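Local coordinates for protein mannosephosphate isomerase, putative (Archaeoglobus fulgidus, PDB 1ZX5) that probably interconverts D-mannose 6-phosphate and D-fructose 6-phosphate as a zinc-dependent isomerase of the type 1 mannose-6-phosphate isomerase family, at residues A[250-255]-A[275-280]; A[260-265]-A[283-288]. All coordinates share one frame; numbering follows the deposited sequence.

In the fold
Both contacts lie in the C-terminal cupin domain, their centres about 11 Å apart, with contact 2 farther from the middle of the chain (about 24 Å against 14 Å). Their segments alternate along the sequence: 250-255, 260-265, 275-280, 283-288. Contact 1 pairs strand 250-256 with strand 274-277, at one edge of a five-stranded antiparallel sheet; contact 2 pairs strand 259-262 with strand 283-288 in the middle of a four-stranded one. The two sheets meet where Leu252 CD1 lies 3.7 Å from Phe284 CE1 and Cys275 SG 3.8 Å from Leu261 CD1. The chain thus passes repeatedly between two facing layers, as in a cupin sandwich, and neither contact includes residues of the observed fructofuranose pocket.

Contact 1 of 2, residues A[250-255]-A[275-280]. With EDO (1,2-ethanediol), chain C.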
ATOM      1  N   ASN A 250       7.560  10.750   5.375  1.00 27.60           N
ATOM      2  CA  ASN A 250       7.091   9.540   6.035  1.00 26.38           C
ATOM      3  C   ASN A 250       5.560   9.570   6.147  1.00 25.87           C
ATOM      4  O   ASN A 250       4.940  10.648   6.151  1.00 25.13           O
ATOM      5  CB  ASN A 250       7.693   9.388   7.442  1.00 25.93           C
ATOM      6  CG  ASN A 250       9.174   8.978   7.439  1.00 27.08           C
ATOM      7  OD1 ASN A 250       9.957   9.330   6.552  1.00 29.98           O
ATOM      8  ND2 ASN A 250       9.561   8.252   8.458  1.00 25.69           N
ATOM      9  N   ILE A 251       4.967   8.382   6.234  1.00 24.98           N
ATOM     10  CA  ILE A 251       3.570   8.218   6.617  1.00 24.41           C
ATOM     11  C   ILE A 251       3.564   7.200   7.750  1.00 24.70           C
ATOM     12  O   ILE A 251       4.250   6.185   7.684  1.00 24.96           O
ATOM     13  CB  ILE A 251       2.660   7.770   5.417  1.00 24.41           C
ATOM     14  CG1 ILE A 251       2.457   8.932   4.425  1.00 23.86           C
ATOM     15  CG2 ILE A 251       1.291   7.242   5.907  1.00 23.53           C
ATOM     16  CD1 ILE A 251       1.813   8.542   3.083  1.00 23.51           C
ATOM     17  N   LEU A 252       2.806   7.489   8.797  1.00 24.74           N
ATOM     18  CA  LEU A 252       2.673   6.591   9.938  1.00 24.87           C
ATOM     19  C   LEU A 252       1.286   5.985   9.914  1.00 24.89           C
ATOM     20  O   LEU A 252       0.305   6.696   9.704  1.00 25.60           O
ATOM     21  CB  LEU A 252       2.842   7.364  11.261  1.00 24.11           C
ATOM     22  CG  LEU A 252       4.094   8.215  11.454  1.00 25.39           C
ATOM     23  CD1 LEU A 252       3.972   9.040  12.752  1.00 24.80           C
ATOM     24  CD2 LEU A 252       5.372   7.351  11.462  1.00 24.44           C
ATOM     25  N   TYR A 253       1.191   4.681  10.144  1.00 24.57           N
ATOM     26  CA  TYR A 253      -0.114   4.049  10.295  1.00 23.52           C
ATOM     27  C   TYR A 253      -0.186   3.378  11.660  1.00 23.56           C
ATOM     28  O   TYR A 253       0.679   2.569  12.003  1.00 23.61           O
ATOM     29  CB  TYR A 253      -0.399   3.040   9.168  1.00 23.11           C
ATOM     30  CG  TYR A 253      -1.660   2.245   9.444  1.00 22.94           C
ATOM     31  CD1 TYR A 253      -2.925   2.825   9.269  1.00 22.00           C
ATOM     32  CD2 TYR A 253      -1.590   0.938   9.919  1.00 21.56           C
ATOM     33  CE1 TYR A 253      -4.094   2.120   9.565  1.00 22.68           C
ATOM     34  CE2 TYR A 253      -2.741   0.215  10.205  1.00 21.76           C
ATOM     35  CZ  TYR A 253      -3.985   0.810  10.034  1.00 24.03           C
ATOM     36  OH  TYR A 253      -5.122   0.099  10.336  1.00 24.68           O
ATOM     37  N   ALA A 254      -1.224   3.697  12.432  1.00 23.49           N
ATOM     38  CA  ALA A 254      -1.402   3.103  13.764  1.00 24.00           C
ATOM     39  C   ALA A 254      -2.079   1.738  13.649  1.00 23.96           C
ATOM     40  O   ALA A 254      -3.282   1.654  13.440  1.00 24.32           O
ATOM     41  CB  ALA A 254      -2.216   4.049  14.678  1.00 22.92           C
ATOM     42  N   ALA A 255      -1.294   0.680  13.752  1.00 24.22           N
ATOM     43  CA  ALA A 255      -1.808  -0.680  13.582  1.00 25.22           C
ATOM     44  C   ALA A 255      -2.474  -1.225  14.845  1.00 26.37           C
ATOM     45  O   ALA A 255      -3.502  -1.889  14.758  1.00 27.11           O
ATOM     46  CB  ALA A 255      -0.686  -1.622  13.126  1.00 24.74           C
ATOM     47  N   CYS A 275      -0.959   9.231   9.527  1.00 26.60           N
ATOM     48  CA  CYS A 275      -0.440  10.535   9.741  1.00 27.99           C
ATOM     49  C   CYS A 275       0.670  10.761   8.704  1.00 27.13           C
ATOM     50  O   CYS A 275       1.512   9.892   8.494  1.00 27.33           O
ATOM     51  CB  CYS A 275       0.109  10.500  11.170  1.00 28.58           C
ATOM     52  SG  CYS A 275       0.942  11.839  11.620  1.00 34.72           S
ATOM     53  N   LEU A 276       0.659  11.923   8.055  1.00 26.54           N
ATOM     54  CA  LEU A 276       1.690  12.305   7.092  1.00 25.75           C
ATOM     55  C   LEU A 276       2.716  13.236   7.760  1.00 25.46           C
ATOM     56  O   LEU A 276       2.357  14.282   8.312  1.00 25.04           O
ATOM     57  CB  LEU A 276       1.051  12.985   5.869  1.00 25.22           C
ATOM     58  CG  LEU A 276       1.939  13.669   4.814  1.00 26.76           C
ATOM     59  CD1 LEU A 276       2.698  12.656   3.981  1.00 26.26           C
ATOM     60  CD2 LEU A 276       1.080  14.553   3.884  1.00 26.67           C
ATOM     61  N   VAL A 277       3.987  12.839   7.710  1.00 24.85           N
ATOM     62  CA  VAL A 277       5.065  13.594   8.322  1.00 24.60           C
ATOM     63  C   VAL A 277       5.967  14.147   7.218  1.00 24.84           C
ATOM     64  O   VAL A 277       6.645  13.378   6.534  1.00 24.94           O
ATOM     65  CB  VAL A 277       5.903  12.716   9.292  1.00 24.80           C
ATOM     66  CG1 VAL A 277       6.956  13.569  10.032  1.00 23.68           C
ATOM     67  CG2 VAL A 277       4.986  11.937  10.276  1.00 22.41           C
ATOM     68  N   PRO A 278       5.963  15.478   7.024  1.00 24.92           N
ATOM     69  CA  PRO A 278       6.867  16.085   6.035  1.00 25.17           C
ATOM     70  C   PRO A 278       8.345  15.884   6.388  1.00 25.15           C
ATOM     71  O   PRO A 278       8.694  15.797   7.570  1.00 25.02           O
ATOM     72  CB  PRO A 278       6.499  17.582   6.072  1.00 25.09           C
ATOM     73  CG  PRO A 278       5.124  17.638   6.696  1.00 25.32           C
ATOM     74  CD  PRO A 278       5.114  16.488   7.687  1.00 24.86           C
ATOM     75  N   ALA A 279       9.190  15.806   5.359  1.00 25.22           N
ATOM     76  CA  ALA A 279      10.650  15.698   5.517  1.00 25.58           C
ATOM     77  C   ALA A 279      11.274  16.793   6.369  1.00 25.65           C
ATOM     78  O   ALA A 279      12.344  16.592   6.948  1.00 26.35           O
ATOM     79  CB  ALA A 279      11.322  15.673   4.165  1.00 25.38           C
ATOM     80  N   SER A 280      10.619  17.950   6.443  1.00 25.71           N
ATOM     81  CA  SER A 280      11.107  19.058   7.269  1.00 25.63           C
ATOM     82  C   SER A 280      11.058  18.763   8.778  1.00 25.50           C
ATOM     83  O   SER A 280      11.562  19.539   9.570  1.00 25.35           O
ATOM     84  CB  SER A 280      10.347  20.350   6.952  1.00 25.75           C
ATOM     85  OG  SER A 280       8.957  20.206   7.202  1.00 26.54           O
TER
HETATM   86  C1  EDO C 800      -4.866  -4.230  12.743  1.00 44.06           C
HETATM   87  O1  EDO C 800      -6.259  -4.602  12.695  1.00 43.78           O
HETATM   88  C2  EDO C 800      -4.588  -3.118  11.722  1.00 42.94           C
HETATM   89  O2  EDO C 800      -4.926  -1.840  12.263  1.00 41.58           O
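Leu276 has CG anti to its backbone N, and a chi2 of 72° then turns CD1 toward Ile251, whose CG1 stands beside its own backbone N; CD1 and CG1 meet at 3.8 Å. On the other face of the sheet, Leu252 CG is anti to its carbonyl carbon, as is Val277 CG2, and the two side chains cross obliquely with Leu252 CD1 3.9 Å from Val277 CG2. Cys275 joins this second face, CB to CB with Leu252 at 4.2 Å.

The backbones run antiparallel, at 155° by their segment axes. Asn250 and Val277 form one hydrogen-bonded pair, with Asn250 N to Val277 O at 3.0 Å and nearly straight (174° at the hydrogen). Leu252 and Cys275 form the next, Leu252 N reaching Cys275 O at 2.7 Å. The non-hydrogen-bonded pair Ile251-Leu276 lies between them. Strand 274-277 is outermost in its sheet; Leu276 packs on Met61, Leu64 and Leu72 of helix 61-73, whereas Leu252 and Val277 face Phe284 of the second cupin sheet.

Beyond the paired region, Tyr253 OH donates to O2 of a 1,2-ethanediol at 2.7 Å, and that O2 donates to Ala255 O at 2.9 Å. A phenylalanine in place of Tyr253 would probably leave the diol O2 without this donor and more able to shift. The diol, which is also hydrogen-bonded to Trp24 NE1, probably came from the crystallisation liquor. The contact therefore divides its chemistry: backbone bonds set the register, hydrocarbon branches meet on both faces, and the tyrosine hydroxyl offers a polar site at the far end.

Contact 2 of 2, residues A[260-265]-A[283-288]; sequences ILRGKE and SFTVES
Leu261 runs alongside Val286 on the same face of the sheet, and Leu261 CD2 comes within 3.5 Å of Val286 CG1. This is the inward face, where Leu261 also touches Phe7 and Cys275. Phe284 packs here too: its ring leads away from strand 259-262 to meet Phe7 edge-to-face.

On the reverse face, the Arg262 chain is extended from CG to NE, and beyond it NH1 meets Glu287 OE1 at 2.8 Å, a salt bridge. The carboxylate oxygen lies close to the guanidinium plane, yet NH1 stands 42° out of the carboxylate plane, and the two flat groups are turned 53° apart. Ile260 CG2 sits 3.4 Å above one guanidinium face, toward its rim. These strands are the central pair of the four-stranded antiparallel layer of the cupin fold, with Ile260-Glu287 and Arg262-Thr285 as hydrogen-bonded pairs, and Gly263 begins the turn into strand 266-269.

Two waters add hydrogen bonds to the charged pair. One accepts from Arg262 NH1 at 2.9 Å, donates to Ile260 O, and is bonded to Thr285 OG1 at 2.8 Å. The other accepts from Arg262 NH2 and donates to Glu287 OE1 at 2.7 Å, so that this single oxygen is gripped by both the arginine and a water.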
ATOM      1  N   ILE A 260       0.418   9.130  21.397  1.00 23.40           N
ATOM      2  CA  ILE A 260       0.625  10.581  21.482  1.00 23.73           C
ATOM      3  C   ILE A 260       1.893  10.906  20.687  1.00 24.03           C
ATOM      4  O   ILE A 260       2.914  10.242  20.844  1.00 24.00           O
ATOM      5  CB  ILE A 260       0.697  11.071  22.960  1.00 24.05           C
ATOM      6  CG1 ILE A 260      -0.648  10.781  23.656  1.00 23.98           C
ATOM      7  CG2 ILE A 260       1.063  12.570  23.038  1.00 21.67           C
ATOM      8  CD1 ILE A 260      -0.607  10.894  25.161  1.00 26.66           C
ATOM      9  N   LEU A 261       1.794  11.891  19.797  1.00 24.13           N
ATOM     10  CA  LEU A 261       2.879  12.251  18.893  1.00 24.50           C
ATOM     11  C   LEU A 261       3.410  13.608  19.317  1.00 24.76           C
ATOM     12  O   LEU A 261       2.630  14.535  19.553  1.00 25.46           O
ATOM     13  CB  LEU A 261       2.388  12.297  17.427  1.00 24.70           C
ATOM     14  CG  LEU A 261       1.564  11.129  16.833  1.00 25.30           C
ATOM     15  CD1 LEU A 261       1.116  11.398  15.381  1.00 24.28           C
ATOM     16  CD2 LEU A 261       2.319   9.812  16.918  1.00 23.22           C
ATOM     17  N   ARG A 262       4.725  13.730  19.441  1.00 24.38           N
ATOM     18  CA  ARG A 262       5.333  15.004  19.851  1.00 24.48           C
ATOM     19  C   ARG A 262       6.461  15.358  18.893  1.00 24.12           C
ATOM     20  O   ARG A 262       7.478  14.663  18.834  1.00 23.71           O
ATOM     21  CB  ARG A 262       5.849  14.948  21.299  1.00 23.41           C
ATOM     22  CG  ARG A 262       4.773  14.648  22.341  1.00 25.19           C
ATOM     23  CD  ARG A 262       5.347  14.610  23.763  1.00 25.31           C
ATOM     24  NE  ARG A 262       4.297  14.480  24.776  1.00 29.65           N
ATOM     25  CZ  ARG A 262       3.772  13.330  25.233  1.00 31.54           C
ATOM     26  NH1 ARG A 262       4.169  12.124  24.775  1.00 27.98           N
ATOM     27  NH2 ARG A 262       2.826  13.391  26.172  1.00 30.84           N
ATOM     28  N   GLY A 263       6.252  16.425  18.133  1.00 24.50           N
ATOM     29  CA  GLY A 263       7.221  16.930  17.174  1.00 25.24           C
ATOM     30  C   GLY A 263       7.308  18.430  17.356  1.00 26.27           C
ATOM     31  O   GLY A 263       7.578  18.919  18.452  1.00 26.70           O
ATOM     32  N   LYS A 264       7.064  19.183  16.294  1.00 27.12           N
ATOM     33  CA  LYS A 264       7.018  20.632  16.440  1.00 27.90           C
ATOM     34  C   LYS A 264       5.753  21.027  17.213  1.00 27.75           C
ATOM     35  O   LYS A 264       5.752  22.004  17.953  1.00 27.76           O
ATOM     36  CB  LYS A 264       7.115  21.310  15.079  1.00 28.36           C
ATOM     37  CG  LYS A 264       8.490  21.106  14.447  1.00 30.54           C
ATOM     38  CD  LYS A 264       8.678  21.894  13.163  1.00 33.74           C
ATOM     39  CE  LYS A 264       7.727  21.427  12.089  1.00 34.36           C
ATOM     40  NZ  LYS A 264       7.948  22.215  10.835  1.00 37.55           N
ATOM     41  N   GLU A 265       4.695  20.229  17.053  1.00 27.26           N
ATOM     42  CA  GLU A 265       3.489  20.349  17.857  1.00 26.83           C
ATOM     43  C   GLU A 265       3.127  18.957  18.390  1.00 26.93           C
ATOM     44  O   GLU A 265       3.774  17.973  18.046  1.00 27.01           O
ATOM     45  CB  GLU A 265       2.354  20.977  17.029  1.00 26.78           C
ATOM     46  CG  GLU A 265       1.649  20.043  16.026  1.00 26.72           C
ATOM     47  CD  GLU A 265       2.482  19.658  14.780  1.00 27.91           C
ATOM     48  OE1 GLU A 265       3.553  20.262  14.514  1.00 27.72           O
ATOM     49  OE2 GLU A 265       2.038  18.736  14.048  1.00 26.49           O
ATOM     50  N   SER A 283      12.885  14.518  13.386  1.00 26.43           N
ATOM     51  CA  SER A 283      12.480  13.470  14.304  1.00 26.52           C
ATOM     52  C   SER A 283      11.394  13.942  15.260  1.00 26.07           C
ATOM     53  O   SER A 283      11.112  15.134  15.371  1.00 26.64           O
ATOM     54  CB  SER A 283      13.669  12.953  15.105  1.00 26.19           C
ATOM     55  OG  SER A 283      14.175  13.979  15.907  1.00 28.02           O
ATOM     56  N   PHE A 284      10.805  12.981  15.959  1.00 25.08           N
ATOM     57  CA  PHE A 284       9.690  13.227  16.851  1.00 24.34           C
ATOM     58  C   PHE A 284       9.579  12.012  17.763  1.00 23.89           C
ATOM     59  O   PHE A 284      10.216  10.976  17.513  1.00 23.40           O
ATOM     60  CB  PHE A 284       8.401  13.419  16.032  1.00 24.04           C
ATOM     61  CG  PHE A 284       8.087  12.266  15.101  1.00 23.59           C
ATOM     62  CD1 PHE A 284       7.253  11.232  15.512  1.00 24.25           C
ATOM     63  CD2 PHE A 284       8.627  12.217  13.816  1.00 23.61           C
ATOM     64  CE1 PHE A 284       6.947  10.171  14.654  1.00 24.13           C
ATOM     65  CE2 PHE A 284       8.348  11.150  12.964  1.00 24.62           C
ATOM     66  CZ  PHE A 284       7.497  10.127  13.384  1.00 24.55           C
ATOM     67  N   THR A 285       8.774  12.124  18.811  1.00 23.46           N
ATOM     68  CA  THR A 285       8.486  10.952  19.627  1.00 23.80           C
ATOM     69  C   THR A 285       7.049  10.465  19.464  1.00 24.20           C
ATOM     70  O   THR A 285       6.142  11.241  19.144  1.00 24.21           O
ATOM     71  CB  THR A 285       8.800  11.175  21.124  1.00 23.74           C
ATOM     72  OG1 THR A 285       7.921  12.173  21.660  1.00 24.19           O
ATOM     73  CG2 THR A 285      10.253  11.585  21.322  1.00 22.26           C
ATOM     74  N   VAL A 286       6.873   9.160  19.654  1.00 24.76           N
ATOM     75  CA  VAL A 286       5.558   8.533  19.748  1.00 24.89           C
ATOM     76  C   VAL A 286       5.475   7.852  21.119  1.00 24.85           C
ATOM     77  O   VAL A 286       6.472   7.319  21.618  1.00 24.39           O
ATOM     78  CB  VAL A 286       5.275   7.547  18.576  1.00 25.11           C
ATOM     79  CG1 VAL A 286       5.468   8.260  17.255  1.00 26.27           C
ATOM     80  CG2 VAL A 286       6.198   6.341  18.618  1.00 25.51           C
ATOM     81  N   GLU A 287       4.299   7.908  21.746  1.00 24.57           N
ATOM     82  CA  GLU A 287       4.139   7.327  23.064  1.00 24.18           C
ATOM     83  C   GLU A 287       2.893   6.463  23.149  1.00 24.69           C
ATOM     84  O   GLU A 287       1.789   6.902  22.821  1.00 24.41           O
ATOM     85  CB  GLU A 287       4.104   8.414  24.143  1.00 23.97           C
ATOM     86  CG  GLU A 287       4.165   7.852  25.543  1.00 22.63           C
ATOM     87  CD  GLU A 287       3.672   8.830  26.590  1.00 25.84           C
ATOM     88  OE1 GLU A 287       3.144   9.893  26.213  1.00 28.12           O
ATOM     89  OE2 GLU A 287       3.829   8.542  27.797  1.00 26.93           O
ATOM     90  N   SER A 288       3.077   5.245  23.647  1.00 25.14           N
ATOM     91  CA  SER A 288       1.997   4.279  23.738  1.00 25.91           C
ATOM     92  C   SER A 288       2.263   3.314  24.884  1.00 26.48           C
ATOM     93  O   SER A 288       3.412   2.936  25.135  1.00 26.63           O
ATOM     94  CB  SER A 288       1.891   3.509  22.416  1.00 26.19           C
ATOM     95  OG  SER A 288       0.783   2.637  22.415  1.00 27.18           O
TER
HETATM   96  O   HOH W   1       5.392  11.284  22.309  1.00 19.13           O
HETATM   97  O   HOH W   2       1.416  11.144  27.817  1.00 22.31           O